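Local coordinates for protein uronate isomerase (Caulobacter crescentus, PDB 2Q01) that catalyses the isomerisation of D-glucuronate to D-fructuronate and of D-galacturonate to D-tagaturonate in pentose and glucuronate interconversion, at residues R398-V403 with S437-R442; A407-T412 with V459-N464; L465-K468 with L472-R475. All coordinates share one frame; numbering follows the deposited sequence.

The three contacts follow the C-terminal helices of a TIM-barrel-clan chain. Interactions 1 and 2 interleave: 398-403 on helix 393-407 and the loop 407-412 come first, then 437-442 on helix 425-445 and 459-464 on helix 451-469. Their centres are about 12 Å apart and they touch, since Phe409 packs on Phe439 and Leu440, and Arg400 on Leu461. Interaction 3 follows in series, also about 12 Å from interaction 2, and shares helix 451-469 with it; interactions 1 and 3, with centres about 24 Å apart, do not meet. Packing therefore runs from helix 425-445 to the helix end beside strand 37-39, while interactions 1 and 2 both reach the second subunit.

Interaction 1: R398-V403 with S437-R442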
ATOM      1  N   ARG B 398      -7.062  -7.834  -3.147  1.00 37.21           N
ATOM      2  CA  ARG B 398      -6.566  -6.462  -2.981  1.00 24.68           C
ATOM      3  C   ARG B 398      -6.887  -5.596  -4.198  1.00 35.33           C
ATOM      4  O   ARG B 398      -7.310  -4.451  -4.048  1.00 34.89           O
ATOM      5  CB  ARG B 398      -5.070  -6.443  -2.685  1.00 36.07           C
ATOM      6  CG  ARG B 398      -4.731  -6.707  -1.228  1.00 38.58           C
ATOM      7  CD  ARG B 398      -3.313  -6.297  -0.900  1.00 46.50           C
ATOM      8  NE  ARG B 398      -2.316  -7.101  -1.608  1.00 36.89           N
ATOM      9  CZ  ARG B 398      -1.774  -8.221  -1.136  1.00 41.63           C
ATOM     10  NH1 ARG B 398      -0.868  -8.876  -1.857  1.00 28.48           N
ATOM     11  NH2 ARG B 398      -2.138  -8.694   0.051  1.00 34.90           N
ATOM     12  N   PHE B 399      -6.704  -6.161  -5.391  1.00 28.52           N
ATOM     13  CA  PHE B 399      -7.136  -5.531  -6.622  1.00 33.94           C
ATOM     14  C   PHE B 399      -8.610  -5.130  -6.530  1.00 40.92           C
ATOM     15  O   PHE B 399      -8.921  -3.950  -6.644  1.00 47.38           O
ATOM     16  CB  PHE B 399      -6.871  -6.448  -7.821  1.00 34.00           C
ATOM     17  CG  PHE B 399      -7.345  -5.885  -9.136  1.00 34.59           C
ATOM     18  CD1 PHE B 399      -8.535  -6.324  -9.712  1.00 46.20           C
ATOM     19  CD2 PHE B 399      -6.605  -4.917  -9.799  1.00 35.07           C
ATOM     20  CE1 PHE B 399      -8.978  -5.802 -10.925  1.00 37.74           C
ATOM     21  CE2 PHE B 399      -7.042  -4.391 -11.018  1.00 20.29           C
ATOM     22  CZ  PHE B 399      -8.227  -4.832 -11.576  1.00 32.28           C
ATOM     23  N   ARG B 400      -9.496  -6.097  -6.279  1.00 40.17           N
ATOM     24  CA  ARG B 400     -10.942  -5.837  -6.152  1.00 42.36           C
ATOM     25  C   ARG B 400     -11.298  -4.828  -5.057  1.00 37.20           C
ATOM     26  O   ARG B 400     -12.184  -3.999  -5.247  1.00 45.00           O
ATOM     27  CB  ARG B 400     -11.738  -7.135  -5.935  1.00 39.60           C
ATOM     28  CG  ARG B 400     -11.836  -8.063  -7.151  1.00 41.20           C
ATOM     29  CD  ARG B 400     -12.574  -7.428  -8.339  1.00 45.22           C
ATOM     30  NE  ARG B 400     -12.490  -8.275  -9.533  1.00 48.82           N
ATOM     31  CZ  ARG B 400     -12.646  -7.853 -10.788  1.00 44.26           C
ATOM     32  NH1 ARG B 400     -12.540  -8.718 -11.790  1.00 47.50           N
ATOM     33  NH2 ARG B 400     -12.900  -6.574 -11.053  1.00 51.27           N
ATOM     34  N   GLU B 401     -10.600  -4.898  -3.925  1.00 39.06           N
ATOM     35  CA  GLU B 401     -10.795  -3.953  -2.819  1.00 35.33           C
ATOM     36  C   GLU B 401     -10.313  -2.528  -3.112  1.00 36.88           C
ATOM     37  O   GLU B 401     -10.835  -1.568  -2.547  1.00 50.15           O
ATOM     38  CB  GLU B 401     -10.110  -4.462  -1.554  1.00 41.28           C
ATOM     39  CG  GLU B 401     -10.824  -5.614  -0.862  1.00 54.56           C
ATOM     40  CD  GLU B 401     -10.035  -6.183   0.309  1.00 73.80           C
ATOM     41  OE1 GLU B 401      -8.926  -5.676   0.599  1.00 68.54           O
ATOM     42  OE2 GLU B 401     -10.527  -7.140   0.943  1.00 87.37           O
ATOM     43  N   GLN B 402      -9.323  -2.389  -3.989  1.00 34.99           N
ATOM     44  CA  GLN B 402      -8.688  -1.082  -4.223  1.00 39.48           C
ATOM     45  C   GLN B 402      -9.107  -0.371  -5.516  1.00 36.72           C
ATOM     46  O   GLN B 402      -8.964   0.843  -5.629  1.00 37.24           O
ATOM     47  CB  GLN B 402      -7.164  -1.201  -4.120  1.00 34.37           C
ATOM     48  CG  GLN B 402      -6.678  -1.212  -2.670  1.00 43.08           C
ATOM     49  CD  GLN B 402      -5.284  -1.770  -2.484  1.00 50.38           C
ATOM     50  OE1 GLN B 402      -4.931  -2.203  -1.388  1.00 57.09           O
ATOM     51  NE2 GLN B 402      -4.484  -1.769  -3.545  1.00 61.66           N
ATOM     52  N   VAL B 403      -9.658  -1.128  -6.454  1.00 32.03           N
ATOM     53  CA  VAL B 403      -9.943  -0.656  -7.802  1.00 40.36           C
ATOM     54  C   VAL B 403     -11.436  -0.381  -8.053  1.00 41.20           C
ATOM     55  O   VAL B 403     -11.787   0.550  -8.788  1.00 41.29           O
ATOM     56  CB  VAL B 403      -9.345  -1.669  -8.826  1.00 33.15           C
ATOM     57  CG1 VAL B 403     -10.192  -1.831 -10.083  1.00 43.69           C
ATOM     58  CG2 VAL B 403      -7.916  -1.301  -9.144  1.00 33.62           C
ATOM     59  N   SER B 437     -16.081 -14.586  -6.542  1.00 32.41           N
ATOM     60  CA  SER B 437     -17.287 -15.000  -5.825  1.00 30.60           C
ATOM     61  C   SER B 437     -17.252 -14.568  -4.366  1.00 33.75           C
ATOM     62  O   SER B 437     -18.251 -14.079  -3.854  1.00 46.16           O
ATOM     63  CB  SER B 437     -17.494 -16.507  -5.913  1.00 24.90           C
ATOM     64  OG  SER B 437     -17.788 -16.878  -7.242  1.00 38.28           O
ATOM     65  N   ALA B 438     -16.098 -14.739  -3.719  1.00 28.84           N
ATOM     66  CA  ALA B 438     -15.889 -14.318  -2.330  1.00 29.08           C
ATOM     67  C   ALA B 438     -16.042 -12.811  -2.128  1.00 32.82           C
ATOM     68  O   ALA B 438     -16.633 -12.368  -1.140  1.00 41.63           O
ATOM     69  CB  ALA B 438     -14.526 -14.771  -1.849  1.00 28.70           C
ATOM     70  N   PHE B 439     -15.507 -12.032  -3.068  1.00 37.00           N
ATOM     71  CA  PHE B 439     -15.553 -10.576  -2.980  1.00 29.92           C
ATOM     72  C   PHE B 439     -16.965 -10.030  -3.152  1.00 27.90           C
ATOM     73  O   PHE B 439     -17.409  -9.192  -2.367  1.00 33.04           O
ATOM     74  CB  PHE B 439     -14.600  -9.931  -3.997  1.00 37.19           C
ATOM     75  CG  PHE B 439     -14.706  -8.435  -4.051  1.00 25.24           C
ATOM     76  CD1 PHE B 439     -14.212  -7.651  -3.007  1.00 28.72           C
ATOM     77  CD2 PHE B 439     -15.309  -7.804  -5.142  1.00 30.41           C
ATOM     78  CE1 PHE B 439     -14.314  -6.258  -3.044  1.00 25.13           C
ATOM     79  CE2 PHE B 439     -15.414  -6.414  -5.191  1.00 20.05           C
ATOM     80  CZ  PHE B 439     -14.920  -5.640  -4.138  1.00 23.75           C
ATOM     81  N   LEU B 440     -17.652 -10.503  -4.191  1.00 27.38           N
ATOM     82  CA  LEU B 440     -19.058 -10.185  -4.431  1.00 29.08           C
ATOM     83  C   LEU B 440     -19.970 -10.605  -3.273  1.00 34.95           C
ATOM     84  O   LEU B 440     -20.889  -9.869  -2.905  1.00 39.37           O
ATOM     85  CB  LEU B 440     -19.525 -10.845  -5.727  1.00 26.13           C
ATOM     86  CG  LEU B 440     -19.589 -10.076  -7.052  1.00 35.90           C
ATOM     87  CD1 LEU B 440     -18.731  -8.831  -7.059  1.00 34.04           C
ATOM     88  CD2 LEU B 440     -19.221 -10.996  -8.210  1.00 29.89           C
ATOM     89  N   ALA B 441     -19.699 -11.779  -2.702  1.00 34.09           N
ATOM     90  CA  ALA B 441     -20.423 -12.295  -1.532  1.00 32.69           C
ATOM     91  C   ALA B 441     -20.317 -11.396  -0.313  1.00 33.87           C
ATOM     92  O   ALA B 441     -21.277 -11.265   0.441  1.00 46.46           O
ATOM     93  CB  ALA B 441     -19.926 -13.657  -1.177  1.00 33.54           C
ATOM     94  N   ARG B 442     -19.150 -10.778  -0.121  1.00 42.33           N
ATOM     95  CA  ARG B 442     -18.957  -9.835   0.979  1.00 26.64           C
ATOM     96  C   ARG B 442     -19.714  -8.536   0.727  1.00 38.33           C
ATOM     97  O   ARG B 442     -20.157  -7.885   1.672  1.00 43.37           O
ATOM     98  CB  ARG B 442     -17.480  -9.542   1.201  1.00 30.95           C
ATOM     99  CG  ARG B 442     -17.107  -9.418   2.670  1.00 52.09           C
ATOM    100  CD  ARG B 442     -16.392  -8.115   2.978  1.00 54.95           C
ATOM    101  NE  ARG B 442     -15.157  -7.945   2.217  1.00 59.11           N
ATOM    102  CZ  ARG B 442     -14.537  -6.780   2.051  1.00 65.23           C
ATOM    103  NH1 ARG B 442     -15.039  -5.672   2.592  1.00 48.59           N
ATOM    104  NH2 ARG B 442     -13.419  -6.720   1.342  1.00 65.32           N
TER
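Phe439 lays one face of its ring flat against the root of Arg400: CB of Arg400 sits over the ring centre, 3.6 Å from the centroid, a well-centred CH-pi contact. The two side chains cross at about a right angle. Phe439 gets there because its CG is anti to the backbone N (chi1 174°), which sends the ring out from helix 437-442 to the backbone opposite, where its CZ lies 3.4 Å from Arg400 O. Arg400 itself bends at chi2 and carries its guanidinium away from 437-442, toward a weak hydrogen bond with Thr412 and a long, weak ion pair with Asp436.

One turn further along, Arg442 reaches across to Glu401. NH2 of Arg442 and OE2 of Glu401 form a salt bridge of 2.9 Å, with the oxygen at the guanidinium edge but the carboxylate plane turned 81° from the guanidinium plane; OE2 alone makes the contact. Arg442 NH1 makes a second salt bridge, to Glu394 of the second subunit. An alanine in place of Phe439 would probably open a gap over Arg400 CB and leave the salt bridge as the main link between these segments.

The axes of the two segments approach to 10.6 Å and cross at -41°. Helix 19-30 packs on Ser437, Leu440 and Ala441, while Leu461 of helix 451-469 meets Arg400.

Interaction 2: A407-T412 with V459-N464; sequences AGFYNT and VDLTYN. With K (potassium ion), chain E.
Phe409 and Leu461 make the apolar half of a buried side-chain contact between the loop that follows helix 393-407 and a turn of helix 451-469. CD1 of Leu461 comes within 4.0 Å of Phe409 CD1, approaching the ring obliquely. Beside this pair the edge of Tyr410 faces a carboxylate: Asp460 OD2 lies near the ring plane, 3.8 Å from CE2 of Tyr410, with the two planes 75° apart. The other carboxylate oxygen, Asp460 OD1, accepts a 3.0 Å hydrogen bond from Asn464 ND2.

The loop has its own bracing. Gly408 leaves the helix with positive phi, and a type I turn from Phe409 to Thr412 follows, in which Phe409 O takes both N and OG1 of Thr412 from the same face of its plane. Asn411 is gripped at both ends of its amide: ND2 donates to a lone pair of Ala407 O at 2.6 Å, while OD1 binds the potassium ion at 2.7 Å. The site is completed by the backbone oxygens of Ala375, Tyr378 and Leu381, a water and Ser75 O of the second subunit, placing the ion at the subunit interface.

Around the contact, Phe409 also packs on Arg400 and Thr404 of helix 393-407 and on Phe439 and Leu440 of helix 425-445.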
ATOM      1  N   ALA B 407     -13.039   2.781 -10.351  1.00 30.42           N
ATOM      2  CA  ALA B 407     -13.170   2.269 -11.713  1.00 33.73           C
ATOM      3  C   ALA B 407     -14.484   1.519 -11.956  1.00 38.12           C
ATOM      4  O   ALA B 407     -14.978   1.465 -13.080  1.00 48.73           O
ATOM      5  CB  ALA B 407     -11.972   1.388 -12.069  1.00 25.59           C
ATOM      6  N   GLY B 408     -15.055   0.945 -10.904  1.00 29.31           N
ATOM      7  CA  GLY B 408     -16.201   0.067 -11.058  1.00 29.58           C
ATOM      8  C   GLY B 408     -15.740  -1.277 -11.564  1.00 34.85           C
ATOM      9  O   GLY B 408     -14.545  -1.580 -11.542  1.00 42.85           O
ATOM     10  N   PHE B 409     -16.692  -2.086 -12.018  1.00 33.74           N
ATOM     11  CA  PHE B 409     -16.390  -3.411 -12.549  1.00 31.37           C
ATOM     12  C   PHE B 409     -16.241  -3.400 -14.064  1.00 31.65           C
ATOM     13  O   PHE B 409     -15.567  -4.255 -14.636  1.00 35.61           O
ATOM     14  CB  PHE B 409     -17.492  -4.395 -12.175  1.00 33.82           C
ATOM     15  CG  PHE B 409     -17.524  -4.754 -10.717  1.00 34.93           C
ATOM     16  CD1 PHE B 409     -16.658  -5.715 -10.203  1.00 29.52           C
ATOM     17  CD2 PHE B 409     -18.432  -4.146  -9.862  1.00 37.10           C
ATOM     18  CE1 PHE B 409     -16.692  -6.058  -8.854  1.00 46.47           C
ATOM     19  CE2 PHE B 409     -18.481  -4.486  -8.515  1.00 30.31           C
ATOM     20  CZ  PHE B 409     -17.609  -5.442  -8.010  1.00 30.93           C
ATOM     21  N   TYR B 410     -16.869  -2.423 -14.705  1.00 24.68           N
ATOM     22  CA  TYR B 410     -17.023  -2.427 -16.153  1.00 26.22           C
ATOM     23  C   TYR B 410     -15.864  -1.727 -16.848  1.00 36.17           C
ATOM     24  O   TYR B 410     -15.787  -1.697 -18.079  1.00 43.85           O
ATOM     25  CB  TYR B 410     -18.381  -1.838 -16.530  1.00 25.35           C
ATOM     26  CG  TYR B 410     -19.530  -2.631 -15.942  1.00 30.93           C
ATOM     27  CD1 TYR B 410     -20.111  -2.262 -14.728  1.00 39.38           C
ATOM     28  CD2 TYR B 410     -20.013  -3.774 -16.578  1.00 38.11           C
ATOM     29  CE1 TYR B 410     -21.145  -2.996 -14.174  1.00 40.62           C
ATOM     30  CE2 TYR B 410     -21.055  -4.516 -16.028  1.00 40.48           C
ATOM     31  CZ  TYR B 410     -21.611  -4.119 -14.826  1.00 39.09           C
ATOM     32  OH  TYR B 410     -22.641  -4.840 -14.272  1.00 36.78           O
ATOM     33  N   ASN B 411     -14.967  -1.179 -16.027  1.00 37.27           N
ATOM     34  CA  ASN B 411     -13.683  -0.646 -16.448  1.00 31.41           C
ATOM     35  C   ASN B 411     -12.547  -1.643 -16.198  1.00 36.24           C
ATOM     36  O   ASN B 411     -11.370  -1.281 -16.260  1.00 41.87           O
ATOM     37  CB  ASN B 411     -13.389   0.649 -15.697  1.00 29.15           C
ATOM     38  CG  ASN B 411     -14.132   1.839 -16.272  1.00 36.07           C
ATOM     39  OD1 ASN B 411     -14.166   2.030 -17.491  1.00 26.74           O
ATOM     40  ND2 ASN B 411     -14.675   2.678 -15.408  1.00 28.66           N
ATOM     41  N   THR B 412     -12.909  -2.885 -15.886  1.00 32.00           N
ATOM     42  CA  THR B 412     -11.948  -3.981 -15.769  1.00 30.95           C
ATOM     43  C   THR B 412     -12.201  -5.000 -16.893  1.00 38.20           C
ATOM     44  O   THR B 412     -13.209  -4.911 -17.598  1.00 39.05           O
ATOM     45  CB  THR B 412     -11.962  -4.644 -14.355  1.00 36.39           C
ATOM     46  OG1 THR B 412     -13.142  -5.445 -14.191  1.00 39.33           O
ATOM     47  CG2 THR B 412     -11.882  -3.584 -13.236  1.00 10.28           C
ATOM     48  N   VAL B 459     -21.044 -13.495 -13.789  1.00 32.57           N
ATOM     49  CA  VAL B 459     -21.081 -14.035 -15.148  1.00 34.56           C
ATOM     50  C   VAL B 459     -20.396 -13.085 -16.140  1.00 38.57           C
ATOM     51  O   VAL B 459     -19.700 -13.536 -17.057  1.00 48.57           O
ATOM     52  CB  VAL B 459     -22.538 -14.367 -15.585  1.00 34.93           C
ATOM     53  CG1 VAL B 459     -22.576 -15.013 -16.976  1.00 33.83           C
ATOM     54  CG2 VAL B 459     -23.188 -15.300 -14.582  1.00 30.83           C
ATOM     55  N   ASP B 460     -20.574 -11.780 -15.932  1.00 34.99           N
ATOM     56  CA  ASP B 460     -19.931 -10.753 -16.756  1.00 42.89           C
ATOM     57  C   ASP B 460     -18.419 -10.815 -16.598  1.00 45.82           C
ATOM     58  O   ASP B 460     -17.694 -10.999 -17.581  1.00 43.72           O
ATOM     59  CB  ASP B 460     -20.439  -9.356 -16.388  1.00 40.96           C
ATOM     60  CG  ASP B 460     -21.691  -8.963 -17.154  1.00 51.08           C
ATOM     61  OD1 ASP B 460     -22.011  -9.614 -18.173  1.00 58.68           O
ATOM     62  OD2 ASP B 460     -22.354  -7.988 -16.738  1.00 66.46           O
ATOM     63  N   LEU B 461     -17.969 -10.704 -15.348  1.00 40.30           N
ATOM     64  CA  LEU B 461     -16.553 -10.790 -14.974  1.00 39.29           C
ATOM     65  C   LEU B 461     -15.843 -12.031 -15.519  1.00 40.93           C
ATOM     66  O   LEU B 461     -14.688 -11.954 -15.945  1.00 42.86           O
ATOM     67  CB  LEU B 461     -16.412 -10.748 -13.447  1.00 39.68           C
ATOM     68  CG  LEU B 461     -16.144  -9.433 -12.695  1.00 43.98           C
ATOM     69  CD1 LEU B 461     -16.843  -8.215 -13.281  1.00 46.14           C
ATOM     70  CD2 LEU B 461     -16.475  -9.583 -11.208  1.00 41.94           C
ATOM     71  N   THR B 462     -16.547 -13.161 -15.518  1.00 32.64           N
ATOM     72  CA  THR B 462     -15.991 -14.434 -15.963  1.00 31.98           C
ATOM     73  C   THR B 462     -15.943 -14.557 -17.485  1.00 30.45           C
ATOM     74  O   THR B 462     -14.928 -14.980 -18.048  1.00 44.12           O
ATOM     75  CB  THR B 462     -16.781 -15.623 -15.354  1.00 33.75           C
ATOM     76  OG1 THR B 462     -16.714 -15.551 -13.925  1.00 29.87           O
ATOM     77  CG2 THR B 462     -16.215 -16.964 -15.800  1.00 32.64           C
ATOM     78  N   TYR B 463     -17.026 -14.167 -18.151  1.00 31.09           N
ATOM     79  CA  TYR B 463     -17.222 -14.552 -19.544  1.00 40.81           C
ATOM     80  C   TYR B 463     -17.464 -13.378 -20.500  1.00 37.95           C
ATOM     81  O   TYR B 463     -16.754 -13.242 -21.497  1.00 42.25           O
ATOM     82  CB  TYR B 463     -18.355 -15.592 -19.635  1.00 42.54           C
ATOM     83  CG  TYR B 463     -18.516 -16.275 -20.982  1.00 32.22           C
ATOM     84  CD1 TYR B 463     -17.813 -17.439 -21.284  1.00 29.64           C
ATOM     85  CD2 TYR B 463     -19.399 -15.769 -21.941  1.00 34.28           C
ATOM     86  CE1 TYR B 463     -17.966 -18.069 -22.521  1.00 37.11           C
ATOM     87  CE2 TYR B 463     -19.556 -16.387 -23.173  1.00 39.25           C
ATOM     88  CZ  TYR B 463     -18.840 -17.531 -23.456  1.00 44.30           C
ATOM     89  OH  TYR B 463     -19.008 -18.132 -24.677  1.00 51.28           O
ATOM     90  N   ASN B 464     -18.461 -12.548 -20.202  1.00 40.67           N
ATOM     91  CA  ASN B 464     -18.908 -11.500 -21.133  1.00 42.52           C
ATOM     92  C   ASN B 464     -17.949 -10.324 -21.251  1.00 37.72           C
ATOM     93  O   ASN B 464     -17.690  -9.840 -22.353  1.00 43.84           O
ATOM     94  CB  ASN B 464     -20.297 -10.990 -20.752  1.00 40.25           C
ATOM     95  CG  ASN B 464     -21.322 -12.095 -20.678  1.00 52.36           C
ATOM     96  OD1 ASN B 464     -21.587 -12.779 -21.668  1.00 61.16           O
ATOM     97  ND2 ASN B 464     -21.912 -12.276 -19.500  1.00 44.50           N
TER
HETATM   98  K     K E 502     -12.515   3.450 -19.096  1.00 37.20           K
HETATM   99  O   HOH W   1     -13.743   2.211 -21.046  1.00 41.36           O

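Interaction 3: L465-K468 with L472-R475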
ATOM      1  N   LEU B 465     -17.439  -9.868 -20.109  1.00 39.29           N
ATOM      2  CA  LEU B 465     -16.484  -8.756 -20.053  1.00 41.32           C
ATOM      3  C   LEU B 465     -15.091  -9.028 -20.647  1.00 38.40           C
ATOM      4  O   LEU B 465     -14.569  -8.146 -21.327  1.00 48.93           O
ATOM      5  CB  LEU B 465     -16.402  -8.148 -18.641  1.00 43.96           C
ATOM      6  CG  LEU B 465     -17.256  -6.913 -18.299  1.00 56.76           C
ATOM      7  CD1 LEU B 465     -18.687  -6.941 -18.852  1.00 51.93           C
ATOM      8  CD2 LEU B 465     -17.265  -6.691 -16.792  1.00 57.59           C
ATOM      9  N   PRO B 466     -14.473 -10.213 -20.387  1.00 36.79           N
ATOM     10  CA  PRO B 466     -13.261 -10.566 -21.158  1.00 30.44           C
ATOM     11  C   PRO B 466     -13.469 -10.637 -22.682  1.00 35.45           C
ATOM     12  O   PRO B 466     -12.579 -10.257 -23.444  1.00 41.34           O
ATOM     13  CB  PRO B 466     -12.894 -11.955 -20.624  1.00 39.04           C
ATOM     14  CG  PRO B 466     -13.499 -12.021 -19.274  1.00 29.92           C
ATOM     15  CD  PRO B 466     -14.772 -11.246 -19.373  1.00 36.16           C
ATOM     16  N   LYS B 467     -14.631 -11.122 -23.109  1.00 36.04           N
ATOM     17  CA  LYS B 467     -14.988 -11.182 -24.521  1.00 35.12           C
ATOM     18  C   LYS B 467     -15.138  -9.805 -25.178  1.00 35.38           C
ATOM     19  O   LYS B 467     -14.558  -9.566 -26.231  1.00 36.73           O
ATOM     20  CB  LYS B 467     -16.269 -11.982 -24.707  1.00 39.96           C
ATOM     21  CG  LYS B 467     -16.062 -13.443 -24.996  1.00 30.56           C
ATOM     22  CD  LYS B 467     -17.395 -14.085 -25.313  1.00 46.66           C
ATOM     23  CE  LYS B 467     -17.212 -15.299 -26.180  1.00 49.22           C
ATOM     24  NZ  LYS B 467     -18.511 -15.828 -26.681  1.00 49.26           N
ATOM     25  N   LYS B 468     -15.910  -8.910 -24.561  1.00 34.56           N
ATOM     26  CA  LYS B 468     -16.089  -7.558 -25.100  1.00 47.80           C
ATOM     27  C   LYS B 468     -14.775  -6.795 -25.200  1.00 49.51           C
ATOM     28  O   LYS B 468     -14.479  -6.208 -26.242  1.00 54.22           O
ATOM     29  CB  LYS B 468     -17.116  -6.753 -24.291  1.00 46.08           C
ATOM     30  CG  LYS B 468     -18.519  -6.819 -24.872  1.00 74.06           C
ATOM     31  CD  LYS B 468     -19.495  -5.886 -24.163  1.00 89.30           C
ATOM     32  CE  LYS B 468     -20.902  -6.063 -24.728  1.00 93.36           C
ATOM     33  NZ  LYS B 468     -21.934  -5.299 -23.976  1.00 88.77           N
ATOM     34  N   LEU B 472     -13.621 -10.452 -28.806  1.00 47.70           N
ATOM     35  CA  LEU B 472     -13.707 -11.879 -29.088  1.00 50.45           C
ATOM     36  C   LEU B 472     -15.110 -12.323 -29.509  1.00 59.89           C
ATOM     37  O   LEU B 472     -15.386 -13.525 -29.608  1.00 62.61           O
ATOM     38  CB  LEU B 472     -13.252 -12.662 -27.852  1.00 46.08           C
ATOM     39  CG  LEU B 472     -11.871 -13.319 -27.787  1.00 38.51           C
ATOM     40  CD1 LEU B 472     -10.857 -12.656 -28.682  1.00 34.89           C
ATOM     41  CD2 LEU B 472     -11.383 -13.313 -26.361  1.00 37.27           C
ATOM     42  N   ASP B 473     -15.979 -11.349 -29.779  1.00 69.53           N
ATOM     43  CA  ASP B 473     -17.385 -11.601 -30.094  1.00 79.87           C
ATOM     44  C   ASP B 473     -17.630 -12.161 -31.498  1.00 82.97           C
ATOM     45  O   ASP B 473     -18.688 -12.738 -31.758  1.00 87.24           O
ATOM     46  CB  ASP B 473     -18.218 -10.336 -29.863  1.00 88.39           C
ATOM     47  CG  ASP B 473     -18.439 -10.041 -28.383  1.00101.80           C
ATOM     48  OD1 ASP B 473     -18.502  -8.845 -28.017  1.00110.00           O
ATOM     49  OD2 ASP B 473     -18.553 -10.997 -27.583  1.00100.37           O
ATOM     50  N   GLN B 474     -16.661 -11.990 -32.394  1.00 85.27           N
ATOM     51  CA  GLN B 474     -16.719 -12.622 -33.708  1.00 86.92           C
ATOM     52  C   GLN B 474     -15.779 -13.819 -33.746  1.00 83.68           C
ATOM     53  O   GLN B 474     -14.565 -13.654 -33.885  1.00 89.82           O
ATOM     54  CB  GLN B 474     -16.354 -11.645 -34.836  1.00 92.29           C
ATOM     55  CG  GLN B 474     -17.242 -10.412 -34.957  1.00108.94           C
ATOM     56  CD  GLN B 474     -16.540  -9.138 -34.512  1.00122.72           C
ATOM     57  OE1 GLN B 474     -16.175  -8.302 -35.339  1.00124.12           O
ATOM     58  NE2 GLN B 474     -16.339  -8.989 -33.204  1.00125.16           N
ATOM     59  N   ARG B 475     -16.341 -15.018 -33.597  1.00 76.82           N
ATOM     60  CA  ARG B 475     -15.589 -16.249 -33.819  1.00 72.08           C
ATOM     61  C   ARG B 475     -15.305 -16.379 -35.308  1.00 73.32           C
ATOM     62  O   ARG B 475     -16.187 -16.115 -36.132  1.00 74.02           O
ATOM     63  CB  ARG B 475     -16.372 -17.484 -33.355  1.00 74.81           C
ATOM     64  CG  ARG B 475     -16.451 -17.684 -31.853  1.00 65.11           C
ATOM     65  CD  ARG B 475     -15.177 -18.273 -31.276  1.00 62.40           C
ATOM     66  NE  ARG B 475     -15.161 -19.734 -31.299  1.00 39.47           N
ATOM     67  CZ  ARG B 475     -14.488 -20.480 -30.423  1.00 44.59           C
ATOM     68  NH1 ARG B 475     -14.514 -21.806 -30.495  1.00 34.76           N
ATOM     69  NH2 ARG B 475     -13.793 -19.896 -29.461  1.00 35.48           N
TER
HETATM   70  O   HOH W   2     -17.674 -15.584 -29.490  1.00 46.10           O
HETATM   71  O   HOH W   3     -16.421  -6.366 -28.335  1.00 40.62           O
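Lys467 and Leu472 meet first through the backbone: N of Leu472 donates to O of Lys467 over 2.9 Å, almost straight. Along the Lys467 side chain, CB lies 3.8 Å from Asp473 OD2. CG then passes CB of Leu472 at 4.1 Å, the two side chains crossing at about a right angle. CD comes back near the same carboxylate oxygen, so OD2 of Asp473 rests along the aliphatic part of the lysine and not at its charge.

The chain is extended beyond CG, with chi2 at -174°, and this carries the amine past Asp473 to other partners. NZ bonds to Tyr463 OH one turn back on the helix and makes a salt bridge with Glu166; it also donates to a water, which in turn donates to Leu472 O. The amine thus ties the helix to the chain that leaves it and to strand 165-169.

The setting is the C-terminal end of helix 451-469, where a bond from N of one residue to O five positions earlier closes a wider turn than the alpha-helical one. The buried Leu472 side chain packs against Ile38 of strand 37-39 and Thr167 of strand 165-169, neighbours in a parallel sheet of this TIM-barrel-clan protein.

On the outer side Asp473 OD1 packs 3.7 Å from CG of Lys468. A second water donates to Lys468 O and, more distantly at 3.3 Å, to Asp473 OD1. Arg475, further on, turns its guanidinium to Glu166 O.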